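Local coordinates for aerotolerance-related membrane protein (Bacteroides fragilis, PDB 4JDU) that binds calcium through a von Willebrand factor type A domain and is probably a cell-membrane protein with a role related to oxygen tolerance, at residues D16-M21 and I115-E119; R172-A176 and I188-V192; I53-A59 and A93-A98; Q138-L142 and I202-I206. The protein carries 6 engineered substitutions. One frame throughout, in Å; residues are numbered along the deposited sequence. Where two conformers were deposited one is given.

Interaction 1. Residues D16-M21 and I115-E119; sequences DISNSM and ITDGE. With CA (calcium ion), chain C.
A metal-ion-dependent adhesion site (MIDAS) is assembled where the loop after strand 9-16 faces the end of the parallel neighbour 109-116. The strands are pinned by Asp16 N donating to Ile115 O (2.9 Å), with the Asp16 and Thr116 CA atoms 5.1 Å apart. Asp16, chi1 t, splits its carboxylate: OD2 accepts from Thr116 OG1 at 2.6 Å, while OD1 takes Ser18 OG (2.6 Å) and Ser18 N (2.9 Å), the latter closing an Asx turn. Residues 16-20 thus spell the DxSxS signature of vWA domains. Both serines, chi1 p, bind calcium: Ser18 OG lies 2.3 Å and Ser20 OG 2.4 Å from the CA ion. Thr89 and two waters are further ligands. Asp117 stands one shell back, its OD2 accepting from Ser20 OG at 2.6 Å and forming a salt bridge with Arg30; its OD1 receives Glu119 N (3.1 Å) in a second Asx turn, and Thr116 OG1 receives Gly118 N (2.9 Å; Gly118 phi/psi 73/2) in an ST turn. Glu119 OE2 holds a calcium-bound water at 2.8 Å, OE1 accepting from Arg172 N. In the 3-10 turn 19-21, selenomethionine Met21 (m, m, m) lays SE 3.6 Å from Asp117 N.

Interaction 2. Residues R172-A176 and I188-V192; sequences RLNEA and IYIRV
This is a salt-bridge and hydrogen-bond contact between the first turn of helix 175-184 and edge strand 189-191 of the main sheet, built around one carboxylate. Residues 172-174 approach in extended or loop conformation, and Asn174 takes the N-cap position, its OD1 accepting from Met177 N. Glu175 opens the helix (phi/psi -67/-42), with its CA 7.8 Å from that of Arg191. With chi1 t and chi2 near 147°, its carboxylate reaches across to the strand, where Tyr189 and Arg191, two residues apart, point their CA-to-CB bonds toward it. The salt bridge is bidentate and side-on: Arg191 NE donates to Glu175 OE2 and Arg191 NH2 to Glu175 OE1, each at 2.8 Å and close to linear. Glu175 OE2 also accepts from Tyr189 OH at 2.7 Å, lying near the ring plane, so one oxygen serves two donors. Tyr189 and Arg191 both start with chi1 t, and Arg191 bends at chi3 (m) to present its guanidinium edge. Leu173, chi1 t and chi2 p, covers the cluster with its CD2 methyl 3.6 Å from Tyr189 OH and 3.8 Å from Arg191 NE. Further along the helix Tyr189 rests on Cys178, Gln179 and Ala182. Strand 189-191 runs parallel to its neighbour 138-143; helix 175-184 lies in their connection, so the contact ties the start of this crossover helix to the second strand of a beta-alpha-beta unit, as in the Rossmann-like vWA fold.

Interaction 3. Residues I53-A59 and A93-A98; sequences IVFAGDA and AAINLA
In the alpha/beta fold of a vWA domain, helices cover a central sheet, and here helix 93-98 lies nearly antiparallel to strand 53-55, at 162° with the axes 9.1 Å apart. No hydrogen bond crosses; small alanines, two branched side chains and one aromatic ring do the work. CA atoms come nearest at Ile53-Ala98 (7.2 Å) and Ala59-Ala94 (5.2 Å). Ile53, chi1 m and chi2 t, extends CD1 to 3.5 Å from Ala98 CA and 3.7 Å from Leu97 CG. Leu97, chi1 t and chi2 p, swings CD2 to 3.8 Å from Ala59 CB and 3.7 Å from Ala59 O. Between strands 49-55 and 59-66 the chain reverses in a tight hairpin, where Ala56 (phi/psi -140/-104) gives its N to Asp58 O at 2.9 Å; this returns Ala59 to the helix, its CB 3.7 Å from Ala94 CA and 4.0 Å from Ala94 CB. On the other strand of the hairpin Phe55 adopts chi1 p with chi2 near -88°, turning one ring face to the helix. Ala94 makes a CH-pi contact there: its CB stands 3.8 Å from the Phe55 ring centroid, 29° off the normal, and 3.4 Å from Phe55 CD1.

Interaction 4. Residues Q138-L142 and I202-I206; sequences QVNVL and INQEI
Helix 202-206 runs antiparallel to strand 138-142 (174°, axes 10.5 Å apart), so the register pairs Asn140 with Ile202 (CA atoms 7.9 Å apart) and Gln138 with Ile206 (8.7 Å). Ile202, chi1 t and chi2 p, aims at the strand and inserts CD1 3.6 Å from Asn140 CB and 4.3 Å from Leu142 CD2. One turn on, Glu205 (t, p) bends at chi2 so that OE2 accepts from Gln138 NE2 at 2.8 Å, and its CG passes 3.6 Å from Asn140 OD1. Gln138 NE2 also gives to Asn186 O; Asn140 OD1 accepts from Ile188 N, while Asn140 ND2 gives to Gln138 OE1 at 3.0 Å. Ile206 closes the turn, its N bonded to Ile202 O at 2.9 Å. This is helix-on-sheet packing of the Rossmann-like vWA fold, with a buried polar link among apolar contacts. Strand 138-143 sits between strands 109-116 and 189-191; helix 195-206 covers this face beside helix 37-43, whose Leu41 touches Ile202, and helix 175-184 meets Val141 on the opposite face.

In the fold
All four contacts use one sheet, but they differ in their closeness to the metal. Interaction 1 holds the calcium, and each of the other three touches interaction 1. Interaction 2 joins interaction 1 through Glu119 OE1 to Arg172 N (2.8 Å) and Asp117 O to Asn174 N (2.9 Å), the Leu173 side chain lying about 11 Å from the ion. Interaction 3 meets it by Ile17 N to Phe55 O (2.8 Å), with the Phe55 side chain about 7 Å from the calcium. Interaction 4 reaches it along the sheet, Thr116 N to Leu142 O (3.1 Å). Interactions 2 and 4 lie on neighbouring strands, whereas 2 and 3 lie on opposite sides of the chain's centre, their centres about 18 Å apart.

Interaction 1. Residues D16-M21 and I115-E119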
loop_
_atom_site.group_PDB
_atom_site.type_symbol
_atom_site.label_atom_id
_atom_site.label_comp_id
_atom_site.label_asym_id
_atom_site.label_seq_id
_atom_site.Cartn_x
_atom_site.Cartn_y
_atom_site.Cartn_z
ATOM N N ASP A 16 -0.367 -2.922 2.304
ATOM C CA ASP A 16 0.346 -3.658 3.347
ATOM C C ASP A 16 -0.598 -3.928 4.525
ATOM O O ASP A 16 -1.093 -2.987 5.147
ATOM C CB ASP A 16 1.507 -2.766 3.813
ATOM C CG ASP A 16 2.542 -3.500 4.637
ATOM O OD1 ASP A 16 2.199 -4.470 5.342
ATOM O OD2 ASP A 16 3.721 -3.067 4.600
ATOM N N ILE A 17 -0.850 -5.199 4.827
ATOM C CA ILE A 17 -1.635 -5.557 6.013
ATOM C C ILE A 17 -0.811 -6.383 7.004
ATOM O O ILE A 17 -1.352 -7.117 7.845
ATOM C CB ILE A 17 -2.968 -6.250 5.655
ATOM C CG1 ILE A 17 -2.740 -7.592 4.955
ATOM C CG2 ILE A 17 -3.820 -5.316 4.785
ATOM C CD1 ILE A 17 -4.015 -8.437 4.909
ATOM N N SER A 18 0.509 -6.226 6.915
ATOM C CA SER A 18 1.416 -6.902 7.835
ATOM C C SER A 18 1.273 -6.334 9.233
ATOM O O SER A 18 0.693 -5.263 9.438
ATOM C CB SER A 18 2.867 -6.805 7.350
ATOM O OG SER A 18 3.373 -5.478 7.412
ATOM N N ASN A 19 1.824 -7.051 10.201
ATOM C CA ASN A 19 1.614 -6.707 11.598
ATOM C C ASN A 19 2.093 -5.303 11.977
ATOM O O ASN A 19 1.483 -4.649 12.810
ATOM C CB ASN A 19 2.235 -7.763 12.514
ATOM C CG ASN A 19 1.234 -8.327 13.498
ATOM O OD1 ASN A 19 1.057 -7.790 14.590
ATOM N ND2 ASN A 19 0.550 -9.394 13.105
ATOM N N SER A 20 3.164 -4.826 11.349
ATOM C CA SER A 20 3.674 -3.497 11.694
ATOM C C SER A 20 2.674 -2.377 11.390
ATOM O O SER A 20 2.761 -1.287 11.960
ATOM C CB SER A 20 5.012 -3.220 11.009
ATOM O OG SER A 20 4.865 -3.264 9.601
HETATM N N MSE A 21 1.737 -2.637 10.479
HETATM C CA MSE A 21 0.719 -1.641 10.139
HETATM C C MSE A 21 -0.266 -1.388 11.277
HETATM O O MSE A 21 -1.055 -0.437 11.228
HETATM C CB MSE A 21 0.001 -2.040 8.843
HETATM C CG MSE A 21 0.955 -2.097 7.643
HETATM SE SE MSE A 21 1.444 -0.317 7.014
HETATM C CE MSE A 21 -0.276 0.150 6.205
ATOM N N ILE A 115 0.743 1.081 -0.564
ATOM C CA ILE A 115 0.503 1.761 0.713
ATOM C C ILE A 115 1.104 0.924 1.840
ATOM O O ILE A 115 0.675 -0.198 2.100
ATOM C CB ILE A 115 -0.998 2.021 0.935
ATOM C CG1 ILE A 115 -1.581 2.682 -0.319
ATOM C CG2 ILE A 115 -1.221 2.894 2.152
ATOM C CD1 ILE A 115 -3.041 3.021 -0.227
ATOM N N THR A 116 2.126 1.466 2.495
ATOM C CA THR A 116 2.986 0.652 3.342
ATOM C C THR A 116 3.793 1.526 4.285
ATOM O O THR A 116 3.927 2.723 4.054
ATOM C CB THR A 116 3.965 -0.185 2.458
ATOM O OG1 THR A 116 4.771 -1.039 3.276
ATOM C CG2 THR A 116 4.885 0.731 1.617
ATOM N N ASP A 117 4.339 0.928 5.341
ATOM C CA ASP A 117 5.304 1.632 6.183
ATOM C C ASP A 117 6.721 1.393 5.658
ATOM O O ASP A 117 7.704 1.902 6.214
ATOM C CB ASP A 117 5.154 1.230 7.653
ATOM C CG ASP A 117 5.214 -0.272 7.870
ATOM O OD1 ASP A 117 5.861 -0.978 7.060
ATOM O OD2 ASP A 117 4.625 -0.739 8.865
ATOM N N GLY A 118 6.815 0.605 4.595
ATOM C CA GLY A 118 8.070 0.427 3.887
ATOM C C GLY A 118 9.078 -0.416 4.630
ATOM O O GLY A 118 10.207 -0.593 4.159
ATOM N N GLU A 119 8.698 -0.929 5.796
ATOM C CA GLU A 119 9.561 -1.844 6.530
ATOM C C GLU A 119 9.682 -3.144 5.762
ATOM O O GLU A 119 9.234 -4.191 6.233
ATOM C CB GLU A 119 8.986 -2.143 7.908
ATOM C CG GLU A 119 9.262 -1.075 8.924
ATOM C CD GLU A 119 9.513 -1.644 10.304
ATOM O OE1 GLU A 119 10.227 -0.988 11.092
ATOM O OE2 GLU A 119 8.989 -2.740 10.603
HETATM CA CA CA C . 5.510 -4.840 7.941
HETATM O O HOH W 1 5.223 -6.564 9.928
HETATM O O HOH W 2 7.625 -4.720 9.204
#

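Interaction 2. Residues R172-A176 and I188-V192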
loop_
_atom_site.group_PDB
_atom_site.type_symbol
_atom_site.label_atom_id
_atom_site.label_comp_id
_atom_site.label_asym_id
_atom_site.label_seq_id
_atom_site.Cartn_x
_atom_site.Cartn_y
_atom_site.Cartn_z
ATOM N N ARG A 172 9.391 1.391 12.318
ATOM C CA ARG A 172 9.583 2.755 11.841
ATOM C C ARG A 172 9.230 2.860 10.365
ATOM O O ARG A 172 9.467 1.930 9.594
ATOM C CB ARG A 172 11.051 3.167 12.025
ATOM C CG ARG A 172 11.525 3.198 13.461
ATOM C CD ARG A 172 13.031 3.441 13.586
ATOM N NE ARG A 172 13.439 3.436 14.986
ATOM C CZ ARG A 172 13.682 2.332 15.687
ATOM N NH1 ARG A 172 13.561 1.140 15.113
ATOM N NH2 ARG A 172 14.034 2.408 16.960
ATOM N N LEU A 173 8.666 3.995 9.968
ATOM C CA LEU A 173 8.518 4.288 8.544
ATOM C C LEU A 173 9.900 4.287 7.913
ATOM O O LEU A 173 10.807 4.973 8.394
ATOM C CB LEU A 173 7.873 5.657 8.346
ATOM C CG LEU A 173 7.822 6.137 6.888
ATOM C CD1 LEU A 173 6.726 5.434 6.129
ATOM C CD2 LEU A 173 7.620 7.640 6.843
ATOM N N ASN A 174 10.068 3.496 6.856
ATOM C CA ASN A 174 11.323 3.469 6.113
ATOM C C ASN A 174 11.196 4.348 4.887
ATOM O O ASN A 174 10.911 3.871 3.785
ATOM C CB ASN A 174 11.687 2.039 5.706
ATOM C CG ASN A 174 13.092 1.941 5.115
ATOM O OD1 ASN A 174 13.639 2.920 4.602
ATOM N ND2 ASN A 174 13.676 0.751 5.181
ATOM N N GLU A 175 11.415 5.639 5.072
ATOM C CA GLU A 175 11.157 6.591 4.009
ATOM C C GLU A 175 12.107 6.416 2.838
ATOM O O GLU A 175 11.679 6.506 1.686
ATOM C CB GLU A 175 11.249 8.009 4.560
ATOM C CG GLU A 175 10.621 9.069 3.673
ATOM C CD GLU A 175 10.027 10.195 4.499
ATOM O OE1 GLU A 175 10.804 10.971 5.094
ATOM O OE2 GLU A 175 8.782 10.281 4.571
ATOM N N ALA A 176 13.388 6.181 3.118
ATOM C CA ALA A 176 14.373 6.039 2.050
ATOM C C ALA A 176 13.974 4.936 1.082
ATOM O O ALA A 176 14.042 5.122 -0.138
ATOM C CB ALA A 176 15.762 5.775 2.629
ATOM N N ILE A 188 5.351 8.800 -7.738
ATOM C CA ILE A 188 5.622 9.727 -6.651
ATOM C C ILE A 188 5.585 9.029 -5.307
ATOM O O ILE A 188 4.981 7.956 -5.147
ATOM C CB ILE A 188 4.659 10.935 -6.626
ATOM C CG1 ILE A 188 3.228 10.478 -6.335
ATOM C CG2 ILE A 188 4.761 11.739 -7.922
ATOM C CD1 ILE A 188 2.275 11.612 -6.038
ATOM N N TYR A 189 6.302 9.616 -4.349
ATOM C CA TYR A 189 6.235 9.185 -2.956
ATOM C C TYR A 189 5.587 10.286 -2.131
ATOM O O TYR A 189 5.926 11.469 -2.262
ATOM C CB TYR A 189 7.619 8.869 -2.369
ATOM C CG TYR A 189 7.580 8.752 -0.860
ATOM C CD1 TYR A 189 7.020 7.641 -0.253
ATOM C CD2 TYR A 189 8.075 9.762 -0.048
ATOM C CE1 TYR A 189 6.956 7.535 1.125
ATOM C CE2 TYR A 189 8.023 9.656 1.337
ATOM C CZ TYR A 189 7.464 8.535 1.911
ATOM O OH TYR A 189 7.386 8.381 3.286
ATOM N N ILE A 190 4.647 9.895 -1.278
ATOM C CA ILE A 190 4.026 10.826 -0.345
ATOM C C ILE A 190 4.053 10.215 1.038
ATOM O O ILE A 190 3.611 9.075 1.220
ATOM C CB ILE A 190 2.555 11.071 -0.698
ATOM C CG1 ILE A 190 2.426 11.682 -2.092
ATOM C CG2 ILE A 190 1.893 11.963 0.340
ATOM C CD1 ILE A 190 1.033 11.577 -2.647
ATOM N N ARG A 191 4.565 10.956 2.022
ATOM C CA ARG A 191 4.413 10.544 3.412
ATOM C C ARG A 191 3.029 10.970 3.883
ATOM O O ARG A 191 2.712 12.164 3.928
ATOM C CB ARG A 191 5.474 11.153 4.332
ATOM C CG ARG A 191 5.353 10.595 5.750
ATOM C CD ARG A 191 6.022 11.461 6.802
ATOM N NE ARG A 191 7.476 11.397 6.737
ATOM C CZ ARG A 191 8.281 11.947 7.642
ATOM N NH1 ARG A 191 7.767 12.591 8.682
ATOM N NH2 ARG A 191 9.597 11.847 7.514
ATOM N N VAL A 192 2.200 9.994 4.212
ATOM C CA VAL A 192 0.805 10.277 4.520
ATOM C C VAL A 192 0.643 10.949 5.870
ATOM O O VAL A 192 1.059 10.407 6.894
ATOM C CB VAL A 192 -0.037 9.000 4.507
ATOM C CG1 VAL A 192 -1.487 9.343 4.813
ATOM C CG2 VAL A 192 0.080 8.313 3.156
#

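Interaction 3. Residues I53-A59 and A93-A98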
loop_
_atom_site.group_PDB
_atom_site.type_symbol
_atom_site.label_atom_id
_atom_site.label_comp_id
_atom_site.label_asym_id
_atom_site.label_seq_id
_atom_site.Cartn_x
_atom_site.Cartn_y
_atom_site.Cartn_z
ATOM N N ILE A 53 -5.042 -5.317 -3.965
ATOM C CA ILE A 53 -4.222 -6.404 -3.468
ATOM C C ILE A 53 -3.894 -6.104 -2.008
ATOM O O ILE A 53 -3.686 -4.944 -1.640
ATOM C CB ILE A 53 -2.924 -6.473 -4.299
ATOM C CG1 ILE A 53 -3.221 -7.154 -5.633
ATOM C CG2 ILE A 53 -1.800 -7.204 -3.559
ATOM C CD1 ILE A 53 -2.183 -6.876 -6.687
ATOM N N VAL A 54 -3.896 -7.133 -1.170
ATOM C CA VAL A 54 -3.331 -7.008 0.172
ATOM C C VAL A 54 -2.083 -7.869 0.273
ATOM O O VAL A 54 -1.953 -8.897 -0.416
ATOM C CB VAL A 54 -4.340 -7.404 1.280
ATOM C CG1 VAL A 54 -5.550 -6.484 1.255
ATOM C CG2 VAL A 54 -4.759 -8.886 1.146
ATOM N N PHE A 55 -1.139 -7.458 1.109
ATOM C CA PHE A 55 0.077 -8.249 1.255
ATOM C C PHE A 55 0.691 -8.181 2.643
ATOM O O PHE A 55 0.558 -7.187 3.359
ATOM C CB PHE A 55 1.123 -7.860 0.193
ATOM C CG PHE A 55 1.748 -6.497 0.402
ATOM C CD1 PHE A 55 1.156 -5.357 -0.137
ATOM C CD2 PHE A 55 2.936 -6.353 1.124
ATOM C CE1 PHE A 55 1.736 -4.104 0.028
ATOM C CE2 PHE A 55 3.510 -5.088 1.312
ATOM C CZ PHE A 55 2.906 -3.970 0.763
ATOM N N ALA A 56 1.385 -9.255 2.990
ATOM C CA ALA A 56 2.301 -9.259 4.118
ATOM C C ALA A 56 3.499 -10.060 3.633
ATOM O O ALA A 56 4.264 -9.561 2.810
ATOM C CB ALA A 56 1.653 -9.877 5.355
ATOM N N GLY A 57 3.640 -11.301 4.080
ATOM C CA GLY A 57 4.698 -12.162 3.577
ATOM C C GLY A 57 4.417 -12.647 2.166
ATOM O O GLY A 57 5.333 -13.015 1.420
ATOM N N ASP A 58 3.138 -12.662 1.804
ATOM C CA ASP A 58 2.721 -12.996 0.449
ATOM C C ASP A 58 1.657 -11.990 0.031
ATOM O O ASP A 58 1.134 -11.250 0.868
ATOM C CB ASP A 58 2.154 -14.413 0.404
ATOM C CG ASP A 58 1.282 -14.726 1.605
ATOM N N ALA A 59 1.348 -11.949 -1.262
ATOM C CA ALA A 59 0.380 -11.000 -1.796
ATOM C C ALA A 59 -0.811 -11.720 -2.425
ATOM O O ALA A 59 -0.660 -12.781 -3.046
ATOM C CB ALA A 59 1.052 -10.078 -2.822
ATOM N N ALA A 93 6.856 -8.749 -4.134
ATOM C CA ALA A 93 5.837 -9.713 -4.532
ATOM C C ALA A 93 4.512 -9.021 -4.844
ATOM O O ALA A 93 3.823 -9.403 -5.793
ATOM C CB ALA A 93 5.656 -10.778 -3.454
ATOM N N ALA A 94 4.162 -8.004 -4.060
ATOM C CA ALA A 94 2.923 -7.261 -4.283
ATOM C C ALA A 94 2.962 -6.455 -5.584
ATOM O O ALA A 94 1.975 -6.429 -6.333
ATOM C CB ALA A 94 2.601 -6.353 -3.081
ATOM N N ILE A 95 4.091 -5.811 -5.864
ATOM C CA ILE A 95 4.233 -5.057 -7.114
ATOM C C ILE A 95 4.180 -5.990 -8.311
ATOM O O ILE A 95 3.506 -5.695 -9.305
ATOM C CB ILE A 95 5.532 -4.241 -7.129
ATOM C CG1 ILE A 95 5.489 -3.188 -6.021
ATOM C CG2 ILE A 95 5.759 -3.604 -8.505
ATOM C CD1 ILE A 95 6.838 -2.494 -5.832
ATOM N N ASN A 96 4.876 -7.120 -8.210
ATOM C CA ASN A 96 4.861 -8.114 -9.281
ATOM C C ASN A 96 3.447 -8.604 -9.570
ATOM O O ASN A 96 3.050 -8.729 -10.723
ATOM C CB ASN A 96 5.745 -9.317 -8.936
ATOM C CG ASN A 96 7.224 -9.043 -9.140
ATOM O OD1 ASN A 96 7.613 -8.078 -9.802
ATOM N ND2 ASN A 96 8.057 -9.906 -8.580
ATOM N N LEU A 97 2.683 -8.877 -8.518
ATOM C CA LEU A 97 1.322 -9.350 -8.690
ATOM C C LEU A 97 0.469 -8.249 -9.314
ATOM O O LEU A 97 -0.307 -8.508 -10.246
ATOM C CB LEU A 97 0.748 -9.761 -7.334
ATOM C CG LEU A 97 -0.704 -10.223 -7.356
ATOM C CD1 LEU A 97 -0.877 -11.450 -8.217
ATOM C CD2 LEU A 97 -1.150 -10.497 -5.921
ATOM N N ALA A 98 0.616 -7.024 -8.808
ATOM C CA ALA A 98 -0.127 -5.886 -9.352
ATOM C C ALA A 98 0.148 -5.658 -10.834
ATOM O O ALA A 98 -0.783 -5.390 -11.606
ATOM C CB ALA A 98 0.166 -4.621 -8.550
#

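Interaction 4. Residues Q138-L142 and I202-I206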
loop_
_atom_site.group_PDB
_atom_site.type_symbol
_atom_site.label_atom_id
_atom_site.label_comp_id
_atom_site.label_asym_id
_atom_site.label_seq_id
_atom_site.Cartn_x
_atom_site.Cartn_y
_atom_site.Cartn_z
ATOM N N GLN A 138 3.285 2.757 -13.941
ATOM C CA GLN A 138 3.824 3.611 -12.883
ATOM C C GLN A 138 3.642 2.995 -11.501
ATOM O O GLN A 138 2.600 2.409 -11.203
ATOM C CB GLN A 138 3.112 4.962 -12.922
ATOM C CG GLN A 138 3.478 5.909 -11.792
ATOM C CD GLN A 138 2.679 7.191 -11.857
ATOM O OE1 GLN A 138 1.459 7.186 -11.661
ATOM N NE2 GLN A 138 3.359 8.299 -12.151
ATOM N N VAL A 139 4.659 3.127 -10.657
ATOM C CA VAL A 139 4.544 2.680 -9.269
ATOM C C VAL A 139 4.732 3.856 -8.319
ATOM O O VAL A 139 5.796 4.488 -8.286
ATOM C CB VAL A 139 5.560 1.594 -8.903
ATOM C CG1 VAL A 139 5.290 1.077 -7.495
ATOM C CG2 VAL A 139 5.528 0.458 -9.914
ATOM N N ASN A 140 3.666 4.133 -7.574
ATOM C CA ASN A 140 3.626 5.189 -6.569
ATOM C C ASN A 140 3.654 4.560 -5.191
ATOM O O ASN A 140 3.202 3.432 -5.001
ATOM C CB ASN A 140 2.336 6.000 -6.729
ATOM C CG ASN A 140 2.185 6.574 -8.125
ATOM O OD1 ASN A 140 2.908 7.503 -8.504
ATOM N ND2 ASN A 140 1.242 6.029 -8.900
ATOM N N VAL A 141 4.168 5.297 -4.217
ATOM C CA VAL A 141 4.212 4.794 -2.852
ATOM C C VAL A 141 3.676 5.826 -1.861
ATOM O O VAL A 141 4.113 6.991 -1.852
ATOM C CB VAL A 141 5.644 4.377 -2.446
ATOM C CG1 VAL A 141 5.645 3.816 -1.033
ATOM C CG2 VAL A 141 6.218 3.349 -3.423
ATOM N N LEU A 142 2.707 5.401 -1.051
ATOM C CA LEU A 142 2.207 6.215 0.048
ATOM C C LEU A 142 2.736 5.600 1.336
ATOM O O LEU A 142 2.403 4.459 1.685
ATOM C CB LEU A 142 0.678 6.277 0.049
ATOM C CG LEU A 142 0.043 6.650 -1.290
ATOM C CD1 LEU A 142 -1.468 6.762 -1.177
ATOM C CD2 LEU A 142 0.649 7.925 -1.854
ATOM N N ILE A 202 -2.097 11.993 -4.966
ATOM C CA ILE A 202 -1.989 10.740 -5.701
ATOM C C ILE A 202 -2.943 10.723 -6.905
ATOM O O ILE A 202 -2.577 10.252 -7.981
ATOM C CB ILE A 202 -2.141 9.486 -4.783
ATOM C CG1 ILE A 202 -1.751 8.225 -5.551
ATOM C CG2 ILE A 202 -3.537 9.370 -4.211
ATOM C CD1 ILE A 202 -0.327 8.271 -6.035
ATOM N N ASN A 203 -4.149 11.261 -6.732
ATOM C CA ASN A 203 -5.086 11.411 -7.846
ATOM C C ASN A 203 -4.517 12.334 -8.917
ATOM O O ASN A 203 -4.725 12.125 -10.114
ATOM C CB ASN A 203 -6.433 11.961 -7.365
ATOM C CG ASN A 203 -7.322 10.889 -6.759
ATOM O OD1 ASN A 203 -7.711 10.973 -5.593
ATOM N ND2 ASN A 203 -7.651 9.873 -7.552
ATOM N N GLN A 204 -3.796 13.357 -8.471
ATOM C CA GLN A 204 -3.155 14.310 -9.370
ATOM C C GLN A 204 -2.061 13.650 -10.204
ATOM O O GLN A 204 -1.931 13.921 -11.400
ATOM C CB GLN A 204 -2.581 15.485 -8.570
ATOM C CG GLN A 204 -1.651 16.400 -9.355
ATOM C CD GLN A 204 -1.275 17.645 -8.571
ATOM O OE1 GLN A 204 -2.125 18.265 -7.932
ATOM N NE2 GLN A 204 0.002 18.012 -8.609
ATOM N N GLU A 205 -1.279 12.781 -9.572
ATOM C CA GLU A 205 -0.228 12.052 -10.276
ATOM C C GLU A 205 -0.823 11.019 -11.230
ATOM O O GLU A 205 -0.333 10.829 -12.345
ATOM C CB GLU A 205 0.703 11.362 -9.278
ATOM C CG GLU A 205 1.865 10.627 -9.925
ATOM C CD GLU A 205 2.753 11.539 -10.748
ATOM O OE1 GLU A 205 2.950 12.710 -10.352
ATOM O OE2 GLU A 205 3.255 11.082 -11.796
ATOM N N ILE A 206 -1.876 10.350 -10.772
ATOM C CA ILE A 206 -2.563 9.335 -11.565
ATOM C C ILE A 206 -3.206 9.947 -12.811
ATOM O O ILE A 206 -3.158 9.364 -13.898
ATOM C CB ILE A 206 -3.627 8.597 -10.717
ATOM C CG1 ILE A 206 -2.953 7.613 -9.755
ATOM C CG2 ILE A 206 -4.638 7.868 -11.600
ATOM C CD1 ILE A 206 -3.915 6.942 -8.795
#